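Response regulator receiver (Brucella melitensis biovar Abortus, PDB 4G97) is a PhyR-type response regulator that probably links phosphorylation of its receiver domain to binding of an anti-sigma factor by its sigma-factor-like part in the general stress response. Local coordinates at residues E133-R141 against K247-E258; Y13-L21 against Q97-E105. All coordinates share one frame; numbering follows the deposited sequence.

Interaction 1 of 2, residues E133-R141 against K247-E258; sequences EISRQVATR and KALISQALFFEE
Gln137 reaches across from the loop after helix 120-135 to Ser251 and Leu254 of helix 243-265 and shows how one amide can pin a linker to a helix. Its CB rests 4.0 Å from Leu254 CD1. With chi1 at -62° and the chain extended beyond CG, the side chain runs onto the backbone of Ser251, where CD packs against N and CA, and the amide turns NE2 and OE1 to different partners. Gln137 NE2 donates an in-plane bond of 2.7 Å to Ile134 O, nearly in line with that carbonyl, and a weak one, 3.1 Å, to Lys247 O; it also touches Ser251 CB. The two helices thus share one nitrogen. Gln137 OE1 lies 3.2 Å from Ile250 CG2 and accepts from His164 NE2. Ile134 flanks this amide, with Ile134 CG2 3.8 Å from Lys247 CG and its CG1 against Ser251 OG. Ser251 OG is held by Arg96 and by a water 2.7 Å from OG, which donates to Glu133 O. Farther along, Thr140 OG1 donates to Val138 O from above the carbonyl plane and meets Leu254 CD2 at 3.3 Å. The contact thus fastens the passage from sigma-like helices to receiver strand 141-145 onto the last receiver helix: Phe99 of helix 94-104 packs on Ile134 and Lys247, helix 149-161 touches Lys247 and Ile250, and Met187 of strand 187-191 meets Thr140, Ile250 and Leu254.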
loop_
_atom_site.group_PDB
_atom_site.type_symbol
_atom_site.label_atom_id
_atom_site.label_comp_id
_atom_site.label_asym_id
_atom_site.label_seq_id
_atom_site.Cartn_x
_atom_site.Cartn_y
_atom_site.Cartn_z
ATOM N N GLU A 133 -0.391 -16.681 3.187
ATOM C CA GLU A 133 0.868 -15.928 3.122
ATOM C C GLU A 133 0.733 -14.619 3.896
ATOM O O GLU A 133 1.538 -14.358 4.777
ATOM C CB GLU A 133 1.227 -15.610 1.666
ATOM C CG GLU A 133 2.233 -16.546 1.040
ATOM C CD GLU A 133 2.356 -16.324 -0.455
ATOM O OE1 GLU A 133 2.994 -15.324 -0.860
ATOM O OE2 GLU A 133 1.772 -17.126 -1.221
ATOM N N ILE A 134 -0.305 -13.816 3.582
ATOM C CA ILE A 134 -0.586 -12.512 4.192
ATOM C C ILE A 134 -0.858 -12.595 5.693
ATOM O O ILE A 134 -0.452 -11.687 6.413
ATOM C CB ILE A 134 -1.655 -11.710 3.364
ATOM C CG1 ILE A 134 -1.027 -11.055 2.106
ATOM C CG2 ILE A 134 -2.385 -10.640 4.186
ATOM C CD1 ILE A 134 -0.885 -11.895 0.863
ATOM N N SER A 135 -1.522 -13.680 6.174
ATOM C CA SER A 135 -1.827 -13.866 7.607
ATOM C C SER A 135 -0.606 -14.330 8.415
ATOM O O SER A 135 -0.596 -14.212 9.645
ATOM C CB SER A 135 -2.988 -14.836 7.795
ATOM N N ARG A 136 0.423 -14.830 7.719
ATOM C CA ARG A 136 1.667 -15.297 8.326
ATOM C C ARG A 136 2.763 -14.249 8.056
ATOM O O ARG A 136 3.309 -14.158 6.956
ATOM C CB ARG A 136 2.008 -16.713 7.814
ATOM C CG ARG A 136 3.336 -17.281 8.283
ATOM C CD ARG A 136 4.272 -17.356 7.092
ATOM N NE ARG A 136 5.577 -17.922 7.424
ATOM C CZ ARG A 136 6.591 -17.236 7.941
ATOM N NH1 ARG A 136 6.454 -15.946 8.230
ATOM N NH2 ARG A 136 7.742 -17.838 8.192
ATOM N N GLN A 137 3.000 -13.393 9.046
ATOM C CA GLN A 137 3.973 -12.308 8.940
ATOM C C GLN A 137 5.025 -12.490 10.023
ATOM O O GLN A 137 4.705 -12.980 11.102
ATOM C CB GLN A 137 3.263 -10.944 9.102
ATOM C CG GLN A 137 2.220 -10.654 8.010
ATOM C CD GLN A 137 1.367 -9.434 8.270
ATOM O OE1 GLN A 137 1.727 -8.548 9.041
ATOM N NE2 GLN A 137 0.261 -9.298 7.533
ATOM N N VAL A 138 6.286 -12.109 9.733
ATOM C CA VAL A 138 7.385 -12.174 10.715
ATOM C C VAL A 138 7.051 -11.143 11.803
ATOM O O VAL A 138 6.786 -9.980 11.475
ATOM C CB VAL A 138 8.772 -11.906 10.059
ATOM C CG1 VAL A 138 9.896 -12.053 11.077
ATOM C CG2 VAL A 138 9.008 -12.844 8.869
ATOM N N ALA A 139 7.024 -11.570 13.079
ATOM C CA ALA A 139 6.696 -10.682 14.196
ATOM C C ALA A 139 7.629 -9.478 14.186
ATOM O O ALA A 139 8.856 -9.638 14.219
ATOM C CB ALA A 139 6.771 -11.432 15.529
ATOM N N THR A 140 7.046 -8.284 14.129
ATOM C CA THR A 140 7.766 -7.025 14.045
ATOM C C THR A 140 7.365 -6.079 15.155
ATOM O O THR A 140 6.200 -6.039 15.569
ATOM C CB THR A 140 7.557 -6.415 12.603
ATOM O OG1 THR A 140 7.990 -7.363 11.638
ATOM C CG2 THR A 140 8.319 -5.142 12.361
ATOM N N ARG A 141 8.349 -5.298 15.624
ATOM C CA ARG A 141 8.154 -4.264 16.638
ATOM C C ARG A 141 7.814 -2.977 15.878
ATOM O O ARG A 141 8.581 -2.534 15.027
ATOM C CB ARG A 141 9.424 -4.073 17.494
ATOM C CG ARG A 141 9.706 -5.254 18.404
ATOM C CD ARG A 141 11.050 -5.140 19.095
ATOM N NE ARG A 141 11.013 -4.171 20.188
ATOM C CZ ARG A 141 11.536 -2.954 20.130
ATOM N NH1 ARG A 141 12.143 -2.536 19.028
ATOM N NH2 ARG A 141 11.442 -2.141 21.167
ATOM N N LYS A 247 -3.682 -5.049 7.263
ATOM C CA LYS A 247 -3.077 -6.377 7.227
ATOM C C LYS A 247 -2.285 -6.587 5.913
ATOM O O LYS A 247 -1.120 -7.011 5.947
ATOM C CB LYS A 247 -4.199 -7.414 7.370
ATOM C CG LYS A 247 -3.763 -8.864 7.237
ATOM C CD LYS A 247 -4.855 -9.817 7.709
ATOM C CE LYS A 247 -5.746 -10.327 6.605
ATOM N NZ LYS A 247 -6.855 -11.165 7.139
ATOM N N ALA A 248 -2.926 -6.265 4.767
ATOM C CA ALA A 248 -2.351 -6.407 3.435
ATOM C C ALA A 248 -1.143 -5.537 3.239
ATOM O O ALA A 248 -0.157 -6.007 2.682
ATOM C CB ALA A 248 -3.391 -6.078 2.373
ATOM N N LEU A 249 -1.219 -4.267 3.655
ATOM C CA LEU A 249 -0.112 -3.347 3.464
ATOM C C LEU A 249 1.074 -3.634 4.378
ATOM O O LEU A 249 2.202 -3.495 3.932
ATOM C CB LEU A 249 -0.550 -1.897 3.483
ATOM C CG LEU A 249 -1.479 -1.513 2.315
ATOM C CD1 LEU A 249 -2.114 -0.170 2.567
ATOM C CD2 LEU A 249 -0.739 -1.542 0.972
ATOM N N ILE A 250 0.822 -4.116 5.615
ATOM C CA ILE A 250 1.913 -4.541 6.500
ATOM C C ILE A 250 2.616 -5.740 5.869
ATOM O O ILE A 250 3.847 -5.762 5.811
ATOM C CB ILE A 250 1.474 -4.831 7.965
ATOM C CG1 ILE A 250 1.020 -3.536 8.639
ATOM C CG2 ILE A 250 2.651 -5.460 8.762
ATOM C CD1 ILE A 250 0.270 -3.762 9.942
ATOM N N SER A 251 1.833 -6.712 5.369
ATOM C CA SER A 251 2.351 -7.900 4.705
ATOM C C SER A 251 3.263 -7.519 3.522
ATOM O O SER A 251 4.373 -8.047 3.418
ATOM C CB SER A 251 1.208 -8.787 4.224
ATOM O OG SER A 251 1.734 -9.909 3.534
ATOM N N GLN A 252 2.800 -6.620 2.629
ATOM C CA GLN A 252 3.622 -6.166 1.501
ATOM C C GLN A 252 4.899 -5.494 1.980
ATOM O O GLN A 252 5.970 -5.780 1.450
ATOM C CB GLN A 252 2.853 -5.192 0.598
ATOM C CG GLN A 252 1.745 -5.830 -0.208
ATOM C CD GLN A 252 2.225 -6.902 -1.138
ATOM O OE1 GLN A 252 2.005 -8.067 -0.890
ATOM N NE2 GLN A 252 2.848 -6.538 -2.247
ATOM N N ALA A 253 4.795 -4.598 2.966
ATOM C CA ALA A 253 5.953 -3.855 3.486
ATOM C C ALA A 253 7.053 -4.787 4.021
ATOM O O ALA A 253 8.233 -4.511 3.805
ATOM C CB ALA A 253 5.523 -2.877 4.566
ATOM N N LEU A 254 6.656 -5.867 4.723
ATOM C CA LEU A 254 7.561 -6.866 5.277
ATOM C C LEU A 254 8.085 -7.796 4.181
ATOM O O LEU A 254 9.221 -8.243 4.279
ATOM C CB LEU A 254 6.873 -7.687 6.363
ATOM C CG LEU A 254 6.530 -6.973 7.666
ATOM C CD1 LEU A 254 5.672 -7.864 8.536
ATOM C CD2 LEU A 254 7.795 -6.569 8.433
ATOM N N PHE A 255 7.259 -8.081 3.141
ATOM C CA PHE A 255 7.644 -8.882 1.975
ATOM C C PHE A 255 8.810 -8.190 1.235
ATOM O O PHE A 255 9.813 -8.854 0.946
ATOM C CB PHE A 255 6.440 -9.107 1.037
ATOM C CG PHE A 255 6.745 -9.810 -0.263
ATOM C CD1 PHE A 255 6.877 -11.198 -0.310
ATOM C CD2 PHE A 255 6.927 -9.087 -1.440
ATOM C CE1 PHE A 255 7.191 -11.848 -1.511
ATOM C CE2 PHE A 255 7.258 -9.736 -2.638
ATOM C CZ PHE A 255 7.364 -11.113 -2.670
ATOM N N PHE A 256 8.690 -6.857 0.972
ATOM C CA PHE A 256 9.749 -6.086 0.307
ATOM C C PHE A 256 10.922 -5.806 1.210
ATOM O O PHE A 256 12.043 -5.766 0.715
ATOM C CB PHE A 256 9.229 -4.792 -0.341
ATOM C CG PHE A 256 8.357 -5.087 -1.535
ATOM C CD1 PHE A 256 8.906 -5.589 -2.711
ATOM C CD2 PHE A 256 6.982 -4.886 -1.478
ATOM C CE1 PHE A 256 8.095 -5.887 -3.810
ATOM C CE2 PHE A 256 6.172 -5.192 -2.574
ATOM C CZ PHE A 256 6.737 -5.693 -3.726
ATOM N N GLU A 257 10.680 -5.647 2.530
ATOM C CA GLU A 257 11.766 -5.413 3.494
ATOM C C GLU A 257 12.689 -6.615 3.574
ATOM O O GLU A 257 13.912 -6.452 3.620
ATOM C CB GLU A 257 11.245 -5.014 4.888
ATOM C CG GLU A 257 12.325 -4.567 5.863
ATOM C CD GLU A 257 13.210 -3.403 5.454
ATOM O OE1 GLU A 257 12.842 -2.669 4.508
ATOM O OE2 GLU A 257 14.278 -3.228 6.083
ATOM N N GLU A 258 12.098 -7.808 3.544
ATOM C CA GLU A 258 12.837 -9.052 3.566
ATOM C C GLU A 258 13.655 -9.213 2.281
ATOM O O GLU A 258 14.858 -9.513 2.371
ATOM C CB GLU A 258 11.888 -10.223 3.790
ATOM C CG GLU A 258 12.533 -11.584 3.569
ATOM C CD GLU A 258 11.687 -12.773 3.967
ATOM O OE1 GLU A 258 10.816 -12.614 4.852
ATOM O OE2 GLU A 258 11.949 -13.882 3.450
HETATM O O HOH W 1 3.106 -11.878 4.824
#

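Interaction 2 of 2, residues Y13-L21 against Q97-E105; sequences YLRRFSRAL and QAFLLVAVE
Helices 13-21 and 97-104 run roughly antiparallel, their axes 10.7 Å apart at closest approach and their directions 141° apart, so that Leu21 lies by Gln97, and Phe17 by Glu105 just beyond the second helix. The pair illustrates how a buried charge can be paired at one end of an apolar seam. Arg16 grips Glu105 side-on with two nitrogens, one to each carboxylate oxygen. Arg16 NH2 makes a nearly straight bond of 2.8 Å to Glu105 OE1, in the guanidinium plane but from above the carboxylate plane. Arg16 NE reaches Glu105 OE2, also at 2.8 Å; OE2 is tilted out of the guanidinium plane, while NE meets it on the syn side, nearer the carboxylate plane than NH2 is. The two flat groups are turned 60° apart, so this is no coplanar pairing. The Tyr13 ring lies against one guanidinium face and Val104 O over the opposite one. Since Glu105 OE1 also bonds to Tyr57 OH, the carboxylate has partners on two helices.

Phe17 carries the apolar half. With CG anti to N (chi1 176°), its ring extends across to helix 94-104, where Leu101 CD2 makes a CH-pi contact over one face of the Phe17 ring, 3.9 Å from the centroid. Leu100 CB and Gln97 O lie at the ring edge, while Glu105 CG approaches obliquely. Beyond the ring, Leu100 CD1 touches both Ala20 CB, at 3.8 Å, and Leu21 CD1; Leu21 CD1 also meets Gln97 CG at 3.5 Å. A wider pi-type turn at 100-104 lets Leu100 O accept from both Val104 N and Glu105 N.

This interface joins the sigma2 and sigma-like family regions: Tyr57 of helix 52-64 packs on Tyr13 and its ring meets that of Phe17, helix 109-116 covers Leu101, and helix 120-135 lies against Phe99.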
loop_
_atom_site.group_PDB
_atom_site.type_symbol
_atom_site.label_atom_id
_atom_site.label_comp_id
_atom_site.label_asym_id
_atom_site.label_seq_id
_atom_site.Cartn_x
_atom_site.Cartn_y
_atom_site.Cartn_z
ATOM N N TYR A 13 -5.749 5.809 -7.405
ATOM C CA TYR A 13 -5.841 4.481 -6.802
ATOM C C TYR A 13 -5.049 3.422 -7.546
ATOM O O TYR A 13 -4.649 2.420 -6.941
ATOM C CB TYR A 13 -7.307 4.050 -6.572
ATOM C CG TYR A 13 -7.998 4.845 -5.484
ATOM C CD1 TYR A 13 -7.267 5.452 -4.463
ATOM C CD2 TYR A 13 -9.384 4.958 -5.446
ATOM C CE1 TYR A 13 -7.889 6.194 -3.470
ATOM C CE2 TYR A 13 -10.021 5.693 -4.447
ATOM C CZ TYR A 13 -9.265 6.317 -3.467
ATOM O OH TYR A 13 -9.863 7.025 -2.455
ATOM N N LEU A 14 -4.856 3.606 -8.856
ATOM C CA LEU A 14 -4.062 2.651 -9.629
ATOM C C LEU A 14 -2.587 2.785 -9.220
ATOM O O LEU A 14 -1.899 1.771 -9.124
ATOM C CB LEU A 14 -4.271 2.827 -11.137
ATOM C CG LEU A 14 -3.451 1.896 -12.057
ATOM C CD1 LEU A 14 -3.948 0.468 -11.999
ATOM C CD2 LEU A 14 -3.438 2.417 -13.501
ATOM N N ARG A 15 -2.116 4.028 -8.928
ATOM C CA ARG A 15 -0.758 4.271 -8.403
ATOM C C ARG A 15 -0.642 3.615 -7.017
ATOM O O ARG A 15 0.373 3.003 -6.745
ATOM C CB ARG A 15 -0.448 5.784 -8.299
ATOM C CG ARG A 15 -0.242 6.429 -9.662
ATOM C CD ARG A 15 0.229 7.867 -9.614
ATOM N NE ARG A 15 0.046 8.479 -10.933
ATOM C CZ ARG A 15 -1.019 9.191 -11.296
ATOM N NH1 ARG A 15 -1.966 9.481 -10.415
ATOM N NH2 ARG A 15 -1.119 9.659 -12.526
ATOM N N ARG A 16 -1.686 3.715 -6.151
ATOM C CA ARG A 16 -1.653 3.075 -4.833
ATOM C C ARG A 16 -1.399 1.565 -5.008
ATOM O O ARG A 16 -0.468 1.003 -4.399
ATOM C CB ARG A 16 -2.962 3.309 -4.062
ATOM C CG ARG A 16 -2.965 2.589 -2.692
ATOM C CD ARG A 16 -4.287 2.704 -1.955
ATOM N NE ARG A 16 -5.389 2.208 -2.786
ATOM C CZ ARG A 16 -6.666 2.518 -2.619
ATOM N NH1 ARG A 16 -7.040 3.297 -1.615
ATOM N NH2 ARG A 16 -7.580 2.051 -3.454
ATOM N N PHE A 17 -2.191 0.936 -5.900
ATOM C CA PHE A 17 -2.071 -0.477 -6.229
ATOM C C PHE A 17 -0.667 -0.784 -6.795
ATOM O O PHE A 17 -0.013 -1.704 -6.310
ATOM C CB PHE A 17 -3.166 -0.862 -7.232
ATOM C CG PHE A 17 -3.102 -2.282 -7.742
ATOM C CD1 PHE A 17 -3.321 -3.360 -6.882
ATOM C CD2 PHE A 17 -2.869 -2.547 -9.089
ATOM C CE1 PHE A 17 -3.260 -4.671 -7.355
ATOM C CE2 PHE A 17 -2.833 -3.862 -9.561
ATOM C CZ PHE A 17 -3.016 -4.913 -8.686
ATOM N N SER A 18 -0.191 0.023 -7.775
ATOM C CA SER A 18 1.109 -0.163 -8.422
ATOM C C SER A 18 2.277 -0.076 -7.426
ATOM O O SER A 18 3.164 -0.913 -7.481
ATOM C CB SER A 18 1.290 0.842 -9.543
ATOM O OG SER A 18 2.369 0.454 -10.378
ATOM N N ARG A 19 2.255 0.922 -6.507
ATOM C CA ARG A 19 3.263 1.087 -5.461
ATOM C C ARG A 19 3.248 -0.101 -4.497
ATOM O O ARG A 19 4.317 -0.608 -4.169
ATOM C CB ARG A 19 3.043 2.395 -4.700
ATOM C CG ARG A 19 3.233 3.649 -5.564
ATOM C CD ARG A 19 2.879 4.874 -4.771
ATOM N NE ARG A 19 2.720 6.046 -5.629
ATOM C CZ ARG A 19 2.421 7.263 -5.195
ATOM N NH1 ARG A 19 2.269 7.497 -3.896
ATOM N NH2 ARG A 19 2.268 8.259 -6.053
ATOM N N ALA A 20 2.050 -0.563 -4.052
ATOM C CA ALA A 20 1.924 -1.726 -3.137
ATOM C C ALA A 20 2.471 -2.991 -3.789
ATOM O O ALA A 20 3.074 -3.833 -3.128
ATOM C CB ALA A 20 0.471 -1.949 -2.771
ATOM N N LEU A 21 2.289 -3.089 -5.109
ATOM C CA LEU A 21 2.702 -4.201 -5.939
ATOM C C LEU A 21 4.200 -4.252 -6.203
ATOM O O LEU A 21 4.742 -5.336 -6.263
ATOM C CB LEU A 21 1.940 -4.101 -7.262
ATOM C CG LEU A 21 1.535 -5.400 -7.909
ATOM C CD1 LEU A 21 0.443 -6.105 -7.090
ATOM C CD2 LEU A 21 1.041 -5.135 -9.335
ATOM N N GLN A 97 -1.346 -10.008 -5.713
ATOM C CA GLN A 97 -2.129 -9.108 -6.575
ATOM C C GLN A 97 -3.617 -9.283 -6.272
ATOM O O GLN A 97 -4.341 -8.297 -6.153
ATOM C CB GLN A 97 -1.894 -9.430 -8.054
ATOM C CG GLN A 97 -0.488 -9.135 -8.535
ATOM C CD GLN A 97 -0.331 -9.379 -10.008
ATOM O OE1 GLN A 97 -1.182 -9.008 -10.817
ATOM N NE2 GLN A 97 0.790 -9.973 -10.385
ATOM N N ALA A 98 -4.060 -10.549 -6.106
ATOM C CA ALA A 98 -5.450 -10.878 -5.846
ATOM C C ALA A 98 -5.914 -10.296 -4.515
ATOM O O ALA A 98 -6.940 -9.612 -4.467
ATOM C CB ALA A 98 -5.645 -12.396 -5.899
ATOM N N PHE A 99 -5.130 -10.505 -3.446
ATOM C CA PHE A 99 -5.457 -9.989 -2.117
ATOM C C PHE A 99 -5.452 -8.462 -2.095
ATOM O O PHE A 99 -6.346 -7.851 -1.482
ATOM C CB PHE A 99 -4.491 -10.562 -1.061
ATOM C CG PHE A 99 -5.075 -10.560 0.333
ATOM C CD1 PHE A 99 -5.795 -11.652 0.805
ATOM C CD2 PHE A 99 -4.909 -9.465 1.173
ATOM C CE1 PHE A 99 -6.361 -11.635 2.086
ATOM C CE2 PHE A 99 -5.469 -9.453 2.456
ATOM C CZ PHE A 99 -6.183 -10.542 2.905
ATOM N N LEU A 100 -4.481 -7.836 -2.801
ATOM C CA LEU A 100 -4.390 -6.376 -2.867
ATOM C C LEU A 100 -5.641 -5.786 -3.526
ATOM O O LEU A 100 -6.219 -4.859 -2.978
ATOM C CB LEU A 100 -3.103 -5.891 -3.564
ATOM C CG LEU A 100 -1.769 -6.050 -2.779
ATOM C CD1 LEU A 100 -0.623 -5.521 -3.588
ATOM C CD2 LEU A 100 -1.787 -5.296 -1.444
ATOM N N LEU A 101 -6.099 -6.373 -4.639
ATOM C CA LEU A 101 -7.299 -5.917 -5.369
ATOM C C LEU A 101 -8.551 -5.909 -4.522
ATOM O O LEU A 101 -9.376 -5.010 -4.670
ATOM C CB LEU A 101 -7.536 -6.749 -6.653
ATOM C CG LEU A 101 -6.531 -6.537 -7.793
ATOM C CD1 LEU A 101 -6.640 -7.645 -8.814
ATOM C CD2 LEU A 101 -6.667 -5.151 -8.420
ATOM N N VAL A 102 -8.701 -6.911 -3.644
ATOM C CA VAL A 102 -9.854 -7.005 -2.762
ATOM C C VAL A 102 -9.646 -6.235 -1.456
ATOM O O VAL A 102 -10.441 -5.345 -1.161
ATOM C CB VAL A 102 -10.388 -8.462 -2.552
ATOM C CG1 VAL A 102 -10.933 -9.044 -3.851
ATOM C CG2 VAL A 102 -9.318 -9.381 -1.982
ATOM N N ALA A 103 -8.574 -6.550 -0.687
ATOM C CA ALA A 103 -8.306 -5.922 0.623
ATOM C C ALA A 103 -7.906 -4.477 0.543
ATOM O O ALA A 103 -8.330 -3.695 1.393
ATOM C CB ALA A 103 -7.251 -6.699 1.382
ATOM N N VAL A 104 -7.094 -4.092 -0.455
ATOM C CA VAL A 104 -6.696 -2.677 -0.536
ATOM C C VAL A 104 -7.546 -1.894 -1.529
ATOM O O VAL A 104 -7.952 -0.777 -1.227
ATOM C CB VAL A 104 -5.182 -2.513 -0.831
ATOM C CG1 VAL A 104 -4.767 -1.036 -0.868
ATOM C CG2 VAL A 104 -4.330 -3.301 0.164
ATOM N N GLU A 105 -7.742 -2.439 -2.728
ATOM C CA GLU A 105 -8.409 -1.727 -3.818
ATOM C C GLU A 105 -9.940 -1.608 -3.791
ATOM O O GLU A 105 -10.501 -0.808 -4.540
ATOM C CB GLU A 105 -7.835 -2.129 -5.198
ATOM C CG GLU A 105 -6.341 -1.818 -5.348
ATOM C CD GLU A 105 -5.928 -0.385 -5.039
ATOM O OE1 GLU A 105 -6.552 0.550 -5.587
ATOM O OE2 GLU A 105 -5.007 -0.193 -4.215
#

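From the N terminus the chain first closes interaction 2, when helix 94-104 returns to helix 11-22 after an intervening region of helices and an unmodelled length, 66-90. Interaction 1 opens later, at the end of helix 120-135, and closes when helix 243-265 returns after the five-stranded parallel sheet of the receiver domain. The two loops are therefore in series, neither nested nor crossed. They nevertheless meet in space, their centres about 15 Å apart: Gln252 NE2 probably bonds to Ala20 O at 2.9 Å, and Ala248 packs against Val104. Helix 243-265 thus touches both helices of interaction 2, joining the receiver to both the sigma2 and the sigma-like regions.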